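PDB 4LPQ: ErfK/YbiS/YcfS/YnhG family protein from Xylanimonas cellulosilytica, which probably cross-links peptidoglycan as an L,D-transpeptidase in bacterial cell wall synthesis, with a putative peptidoglycan-binding domain and a YkuD-type catalytic domain. Local coordinates for residues Ala7-Ser15 against Arg60-Thr68. Numbering follows the deposited sequence.
Sequences APQYPQRGS and RDGVVGPQT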
ATOM      1  N   ALA A   7       9.489 -30.714   3.986  1.00 50.66           N
ATOM      2  CA  ALA A   7       9.666 -30.076   2.687  1.00 47.24           C
ATOM      3  C   ALA A   7      10.005 -28.698   3.035  1.00 31.41           C
ATOM      4  O   ALA A   7      10.079 -28.361   4.203  1.00 36.69           O
ATOM      5  CB  ALA A   7       8.448 -30.107   1.813  1.00 52.50           C
ATOM      6  N   PRO A   8      10.228 -27.905   1.919  1.00 29.28           N
ATOM      7  CA  PRO A   8      10.723 -26.600   2.271  1.00 28.49           C
ATOM      8  C   PRO A   8       9.659 -25.801   2.968  1.00 21.51           C
ATOM      9  O   PRO A   8       8.518 -26.141   2.980  1.00 36.11           O
ATOM     10  CB  PRO A   8      11.095 -25.981   0.945  1.00 41.77           C
ATOM     11  CG  PRO A   8      10.150 -26.535  -0.005  1.00 50.59           C
ATOM     12  CD  PRO A   8      10.110 -27.950   0.377  1.00 42.90           C
ATOM     13  N   GLN A   9      10.105 -24.746   3.575  1.00 28.07           N
ATOM     14  CA  GLN A   9       9.239 -23.758   4.120  1.00 29.97           C
ATOM     15  C   GLN A   9       8.916 -22.845   2.990  1.00 27.44           C
ATOM     16  O   GLN A   9       9.771 -22.429   2.247  1.00 24.91           O
ATOM     17  CB  GLN A   9       9.951 -22.930   5.188  1.00 35.05           C
ATOM     18  CG  GLN A   9       9.167 -21.652   5.555  1.00 46.90           C
ATOM     19  CD  GLN A   9       9.863 -20.707   6.485  1.00 43.54           C
ATOM     20  OE1 GLN A   9      10.585 -19.845   6.056  1.00 29.47           O
ATOM     21  NE2 GLN A   9       9.675 -20.911   7.769  1.00 46.65           N
ATOM     22  N   TYR A  10       7.668 -22.478   2.908  1.00 18.12           N
ATOM     23  CA  TYR A  10       7.323 -21.361   2.112  1.00 15.72           C
ATOM     24  C   TYR A  10       7.049 -20.230   3.098  1.00 16.35           C
ATOM     25  O   TYR A  10       6.192 -20.372   3.910  1.00 20.09           O
ATOM     26  CB  TYR A  10       6.117 -21.704   1.260  1.00 14.57           C
ATOM     27  CG  TYR A  10       6.331 -22.936   0.385  1.00 14.99           C
ATOM     28  CD1 TYR A  10       7.289 -22.952  -0.593  1.00 15.45           C
ATOM     29  CD2 TYR A  10       5.624 -24.066   0.576  1.00 21.32           C
ATOM     30  CE1 TYR A  10       7.489 -24.063  -1.379  1.00 15.02           C
ATOM     31  CE2 TYR A  10       5.833 -25.187  -0.196  1.00 19.38           C
ATOM     32  CZ  TYR A  10       6.748 -25.153  -1.183  1.00 16.47           C
ATOM     33  OH  TYR A  10       6.962 -26.260  -1.932  1.00 19.21           O
ATOM     34  N   PRO A  11       7.800 -19.146   3.041  1.00 13.52           N
ATOM     35  CA  PRO A  11       7.540 -18.063   3.998  1.00 13.02           C
ATOM     36  C   PRO A  11       6.106 -17.568   3.958  1.00 13.45           C
ATOM     37  O   PRO A  11       5.556 -17.345   2.891  1.00 13.56           O
ATOM     38  CB  PRO A  11       8.493 -16.975   3.560  1.00 13.24           C
ATOM     39  CG  PRO A  11       9.600 -17.759   2.979  1.00 14.53           C
ATOM     40  CD  PRO A  11       8.994 -18.943   2.293  1.00 14.53           C
ATOM     41  N   GLN A  12       5.471 -17.487   5.136  1.00 13.05           N
ATOM     42  CA  GLN A  12       4.116 -17.030   5.279  1.00 13.29           C
ATOM     43  C   GLN A  12       3.945 -16.468   6.680  1.00 12.15           C
ATOM     44  O   GLN A  12       4.820 -16.624   7.516  1.00 13.91           O
ATOM     45  CB  GLN A  12       3.149 -18.190   5.044  1.00 13.52           C
ATOM     46  CG  GLN A  12       3.318 -19.436   5.938  1.00 14.40           C
ATOM     47  CD  GLN A  12       2.425 -20.543   5.503  1.00 16.23           C
ATOM     48  OE1 GLN A  12       2.793 -21.423   4.709  1.00 18.92           O
ATOM     49  NE2 GLN A  12       1.208 -20.460   5.935  1.00 16.01           N
ATOM     50  N   ARG A  13       2.779 -15.842   6.934  1.00 13.60           N
ATOM     51  CA  ARG A  13       2.589 -15.222   8.242  1.00 13.04           C
ATOM     52  C   ARG A  13       2.815 -16.247   9.348  1.00 13.11           C
ATOM     53  O   ARG A  13       2.272 -17.342   9.291  1.00 14.13           O
ATOM     54  CB  ARG A  13       1.157 -14.670   8.311  1.00 14.70           C
ATOM     55  CG  ARG A  13       0.866 -13.941   9.613  1.00 14.47           C
ATOM     56  CD  ARG A  13       1.535 -12.596   9.709  1.00 13.15           C
ATOM     57  NE  ARG A  13       1.320 -11.903  10.979  1.00 15.13           N
ATOM     58  CZ  ARG A  13       0.304 -11.096  11.208  1.00 16.89           C
ATOM     59  NH1 ARG A  13      -0.517 -10.801  10.252  1.00 17.83           N
ATOM     60  NH2 ARG A  13       0.164 -10.549  12.410  1.00 21.33           N
ATOM     61  N   GLY A  14       3.665 -15.882  10.321  1.00 14.80           N
ATOM     62  CA  GLY A  14       3.984 -16.727  11.450  1.00 15.43           C
ATOM     63  C   GLY A  14       5.305 -17.444  11.268  1.00 17.65           C
ATOM     64  O   GLY A  14       5.809 -18.003  12.240  1.00 19.08           O
ATOM     65  N   SER A  15       5.785 -17.545  10.051  1.00 16.08           N
ATOM     66  CA  SER A  15       7.071 -18.206   9.821  1.00 15.83           C
ATOM     67  C   SER A  15       8.209 -17.425  10.482  1.00 16.16           C
ATOM     68  O   SER A  15       8.163 -16.172  10.621  1.00 16.55           O
ATOM     69  CB  SER A  15       7.393 -18.233   8.304  1.00 16.78           C
ATOM     70  OG  SER A  15       6.515 -19.021   7.533  1.00 18.35           O
ATOM     71  N   ARG A  60      -2.979 -13.320  -4.168  1.00 13.37           N
ATOM     72  CA  ARG A  60      -2.606 -12.519  -2.999  1.00 13.02           C
ATOM     73  C   ARG A  60      -2.840 -13.307  -1.733  1.00 15.17           C
ATOM     74  O   ARG A  60      -3.641 -12.966  -0.893  1.00 25.97           O
ATOM     75  CB  ARG A  60      -3.387 -11.240  -2.998  1.00 12.45           C
ATOM     76  CG  ARG A  60      -3.256 -10.384  -4.272  1.00 12.48           C
ATOM     77  CD  ARG A  60      -4.313  -9.300  -4.337  1.00 12.38           C
ATOM     78  NE  ARG A  60      -4.213  -8.620  -5.615  1.00 11.75           N
ATOM     79  CZ  ARG A  60      -5.036  -7.614  -6.005  1.00 12.01           C
ATOM     80  NH1 ARG A  60      -5.879  -7.078  -5.155  1.00 13.39           N
ATOM     81  NH2 ARG A  60      -4.910  -7.083  -7.215  1.00 12.71           N
ATOM     82  N   ASP A  61      -2.093 -14.320  -1.476  1.00 12.49           N
ATOM     83  CA  ASP A  61      -2.232 -15.205  -0.341  1.00 11.98           C
ATOM     84  C   ASP A  61      -1.182 -15.063   0.757  1.00 10.98           C
ATOM     85  O   ASP A  61      -1.341 -15.698   1.831  1.00 12.45           O
ATOM     86  CB  ASP A  61      -2.338 -16.667  -0.772  1.00 14.14           C
ATOM     87  CG  ASP A  61      -1.059 -17.175  -1.451  1.00 13.15           C
ATOM     88  OD1 ASP A  61      -0.026 -16.466  -1.442  1.00 13.02           O
ATOM     89  OD2 ASP A  61      -1.078 -18.309  -2.013  1.00 14.36           O
ATOM     90  N   GLY A  62      -0.167 -14.188   0.584  1.00 11.52           N
ATOM     91  CA  GLY A  62       0.871 -14.099   1.583  1.00 12.62           C
ATOM     92  C   GLY A  62       1.813 -15.263   1.688  1.00 12.63           C
ATOM     93  O   GLY A  62       2.694 -15.201   2.525  1.00 15.90           O
ATOM     94  N   VAL A  63       1.674 -16.265   0.844  1.00 11.76           N
ATOM     95  CA  VAL A  63       2.514 -17.459   0.933  1.00 11.33           C
ATOM     96  C   VAL A  63       3.552 -17.363  -0.196  1.00 11.25           C
ATOM     97  O   VAL A  63       3.150 -17.303  -1.390  1.00 12.64           O
ATOM     98  CB  VAL A  63       1.720 -18.714   0.851  1.00 12.22           C
ATOM     99  CG1 VAL A  63       2.609 -19.964   0.893  1.00 13.92           C
ATOM    100  CG2 VAL A  63       0.685 -18.817   1.955  1.00 13.04           C
ATOM    101  N   VAL A  64       4.816 -17.344   0.144  1.00 10.78           N
ATOM    102  CA  VAL A  64       5.871 -17.210  -0.852  1.00 11.95           C
ATOM    103  C   VAL A  64       6.266 -18.593  -1.372  1.00 11.63           C
ATOM    104  O   VAL A  64       7.192 -19.221  -0.868  1.00 13.41           O
ATOM    105  CB  VAL A  64       7.069 -16.411  -0.284  1.00 11.74           C
ATOM    106  CG1 VAL A  64       8.142 -16.255  -1.335  1.00 15.11           C
ATOM    107  CG2 VAL A  64       6.585 -15.070   0.235  1.00 13.59           C
ATOM    108  N   GLY A  65       5.443 -19.081  -2.275  1.00 12.54           N
ATOM    109  CA  GLY A  65       5.697 -20.351  -2.924  1.00 14.29           C
ATOM    110  C   GLY A  65       6.525 -20.184  -4.172  1.00 11.55           C
ATOM    111  O   GLY A  65       7.131 -19.150  -4.444  1.00 12.40           O
ATOM    112  N   PRO A  66       6.541 -21.248  -4.985  1.00 12.45           N
ATOM    113  CA  PRO A  66       7.448 -21.257  -6.162  1.00 12.37           C
ATOM    114  C   PRO A  66       7.255 -20.053  -7.111  1.00 12.48           C
ATOM    115  O   PRO A  66       8.232 -19.423  -7.577  1.00 12.92           O
ATOM    116  CB  PRO A  66       7.090 -22.589  -6.848  1.00 12.39           C
ATOM    117  CG  PRO A  66       6.774 -23.500  -5.673  1.00 12.10           C
ATOM    118  CD  PRO A  66       6.017 -22.601  -4.725  1.00 14.30           C
ATOM    119  N   GLN A  67       5.992 -19.703  -7.427  1.00 11.95           N
ATOM    120  CA  GLN A  67       5.749 -18.616  -8.351  1.00 13.32           C
ATOM    121  C   GLN A  67       6.153 -17.262  -7.799  1.00 10.95           C
ATOM    122  O   GLN A  67       6.726 -16.427  -8.528  1.00 12.34           O
ATOM    123  CB  GLN A  67       4.315 -18.657  -8.787  1.00 13.10           C
ATOM    124  CG  GLN A  67       3.972 -17.709  -9.933  1.00 13.28           C
ATOM    125  CD  GLN A  67       2.534 -17.709 -10.343  1.00 15.10           C
ATOM    126  OE1 GLN A  67       1.658 -17.992  -9.573  1.00 19.37           O
ATOM    127  NE2 GLN A  67       2.310 -17.316 -11.569  1.00 18.26           N
ATOM    128  N   THR A  68       5.803 -17.015  -6.535  1.00 11.62           N
ATOM    129  CA  THR A  68       6.228 -15.771  -5.902  1.00 10.90           C
ATOM    130  C   THR A  68       7.729 -15.651  -5.812  1.00 11.31           C
ATOM    131  O   THR A  68       8.307 -14.601  -6.105  1.00 12.10           O
ATOM    132  CB  THR A  68       5.498 -15.561  -4.541  1.00 12.06           C
ATOM    133  OG1 THR A  68       4.104 -15.517  -4.720  1.00 12.72           O
ATOM    134  CG2 THR A  68       5.940 -14.270  -3.897  1.00 11.94           C
TER
HETATM  135  O   HOH W   1       1.185 -15.010   4.955  1.00 25.31           O
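P11 and Q12 run antiparallel to V63 and V64, and one backbone hydrogen bond joins them, from V64 N to P11 O (2.8 Å). The bond is nearly straight, 173° at the hydrogen. The contact belongs to the helical, putative peptidoglycan-binding domain: the loop before helix 18-30 lies along the turn that leads into helix 66-74. No regular sheet forms. V64, whose N-H goes to P11, is the centre of an inverse gamma turn closed by a weak bond from G65 N to V63 O. G65 is at the N-cap position of the helix. One step along, the link runs through a CH...O contact and a water. Q12 CA makes the CH...O contact with G62 O, and the water accepts from R13 N and donates to G62 O.

P11 and V64 form the buried side. The proline ring crosses V64 obliquely, with P11 CD 4.1 Å from V64 CB. Helix 18-30 adds L23 against P11, and helix 43-56 adds V49 against V64.

Y10 is exposed. Its CG is anti to the carbonyl carbon (chi1 -56°), and the ring reaches the start of the helix. Y10 CB approaches V64 O at 3.4 Å. The ring meets G65 CA and P66 obliquely, with Y10 CE1 3.9 Å from P66 CD.

Q12 and V63 lie side by side and point the same way, with Q12 CB 4.0 Å from V63 CG2. The other methyl, V63 CG1, packs on Y10 CB. An Asx turn holds the V63 backbone, because D61 OD1 accepts from V63 N. Q12 to S15 form a type II beta turn. Q12 O accepts from both S15 N and S15 OG, which reach it from the same face of its carbonyl plane, the hydroxyl at 2.9 Å.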